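Local structure of cellulosomal-scaffolding protein A (Clostridium thermocellum atcc 27405, 4B9F) at the calcium ion site. The protein serves as the cellulosome scaffold, and binds cellulose through its family 3a carbohydrate-binding module. Sequence-based numbering; all coordinates share one arbitrary frame.

The calcium ion site. Residues 44-46, 122-123, 125-126. With CA (calcium ion), chain B.
In this family 3a carbohydrate-binding module, which has a beta-sandwich fold, a calcium ion ties the loop following strand 37-43 to the end of strand 121-122 and the loop that follows it. At least eight oxygen atoms, from five residues and a water, coordinate the ion, and the site probably serves to stabilise the fold. Asp46 and Asp126 approach from nearly opposite sides: the angle from Asp46 OD2 through the metal to Asp126 OD1 is 156°. Their modes of binding differ. Asp46 presents both carboxylate oxygens to the ion, but unequally, with OD2 at 2.4 Å and OD1 at 2.8 Å from CA. Asp126 coordinates through OD1 alone, while its other oxygen, OD2, lies 2.7 Å from the O of water 1, which also binds CA, and probably helps to position it.

Thr44 chelates the ion through its carbonyl O and its side-chain hydroxyl OG1. OG1 is brought there by standing between the backbone N and the carbonyl carbon (chi1 47°), the crowded position, with methyl CG2 anti to the carbonyl carbon. The same hydroxyl donates to the backbone O of Asn125 at 2.8 Å, from above the carbonyl plane, linking the two segments directly. Asn125 also has its side chain in the crowded position, which points amide oxygen OD1 at CA, 2.4 Å away. Its ND2 reaches Asp46 OD1 at 3.2 Å, with the acceptor close to the amide plane; OD1 on the metal and ND2 on Asp46 OD1 together set the flip of the amide.

Backbone N-H groups orient the acids further. Thr122 N meets Asp46 OD2 from above the carboxylate plane at 2.8 Å in an almost straight bond (171° at H), while the carbonyl O of Thr122 binds the metal. Thr44 N likewise donates to Asp126 OD1 at 3.0 Å, again nearly straight and from above the plane. With the cation and these donors around them, both aspartates are probably ionised.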
loop_
_atom_site.group_PDB
_atom_site.type_symbol
_atom_site.label_atom_id
_atom_site.label_comp_id
_atom_site.label_asym_id
_atom_site.label_seq_id
_atom_site.Cartn_x
_atom_site.Cartn_y
_atom_site.Cartn_z
ATOM N N THR A 44 8.373 1.484 11.152
ATOM C CA THR A 44 9.289 2.352 11.874
ATOM C C THR A 44 10.430 2.727 10.940
ATOM O O THR A 44 11.065 1.862 10.336
ATOM C CB THR A 44 9.858 1.668 13.130
ATOM O OG1 THR A 44 10.309 0.349 12.790
ATOM C CG2 THR A 44 8.801 1.573 14.213
ATOM N N VAL A 45 10.693 4.023 10.826
ATOM C CA VAL A 45 11.643 4.522 9.837
ATOM C C VAL A 45 13.108 4.150 10.127
ATOM O O VAL A 45 13.917 4.095 9.205
ATOM C CB VAL A 45 11.459 6.054 9.647
ATOM C CG1 VAL A 45 11.857 6.817 10.910
ATOM C CG2 VAL A 45 12.217 6.563 8.424
ATOM N N ASP A 46 13.432 3.883 11.394
ATOM C CA ASP A 46 14.786 3.493 11.816
ATOM C C ASP A 46 15.833 4.544 11.442
ATOM O O ASP A 46 16.814 4.244 10.751
ATOM C CB ASP A 46 15.191 2.132 11.232
ATOM C CG ASP A 46 14.101 1.081 11.372
ATOM O OD1 ASP A 46 13.497 0.953 12.461
ATOM O OD2 ASP A 46 13.838 0.383 10.377
ATOM N N THR A 122 15.030 -1.724 9.033
ATOM C CA THR A 122 14.849 -3.007 9.693
ATOM C C THR A 122 13.366 -3.337 9.606
ATOM O O THR A 122 12.539 -2.532 10.037
ATOM C CB THR A 122 15.240 -2.894 11.173
ATOM O OG1 THR A 122 16.650 -2.655 11.267
ATOM C CG2 THR A 122 14.867 -4.160 11.937
ATOM N N GLN A 123 13.016 -4.495 9.050
ATOM C CA GLN A 123 11.600 -4.795 8.838
ATOM C C GLN A 123 10.922 -5.499 10.010
ATOM O O GLN A 123 9.700 -5.530 10.084
ATOM C CB GLN A 123 11.397 -5.577 7.539
ATOM C CG GLN A 123 11.964 -4.861 6.321
ATOM C CD GLN A 123 11.326 -5.333 5.037
ATOM O OE1 GLN A 123 10.291 -4.809 4.616
ATOM N NE2 GLN A 123 11.934 -6.323 4.403
ATOM N N ASN A 125 10.574 -4.678 12.987
ATOM C CA ASN A 125 9.864 -3.773 13.891
ATOM C C ASN A 125 8.872 -2.884 13.137
ATOM O O ASN A 125 8.640 -1.734 13.519
ATOM C CB ASN A 125 10.856 -2.937 14.725
ATOM C CG ASN A 125 11.776 -2.093 13.866
ATOM O OD1 ASN A 125 11.686 -2.121 12.641
ATOM N ND2 ASN A 125 12.651 -1.322 14.506
ATOM N N ASP A 126 8.285 -3.435 12.076
ATOM C CA ASP A 126 7.296 -2.725 11.251
ATOM C C ASP A 126 5.930 -3.393 11.355
ATOM O O ASP A 126 5.762 -4.543 10.925
ATOM C CB ASP A 126 7.715 -2.714 9.775
ATOM C CG ASP A 126 8.998 -1.953 9.527
ATOM O OD1 ASP A 126 9.417 -1.185 10.414
ATOM O OD2 ASP A 126 9.573 -2.115 8.429
HETATM CA CA CA B . 11.671 -0.463 10.878
HETATM O O HOH W 1 11.542 -0.317 8.390
#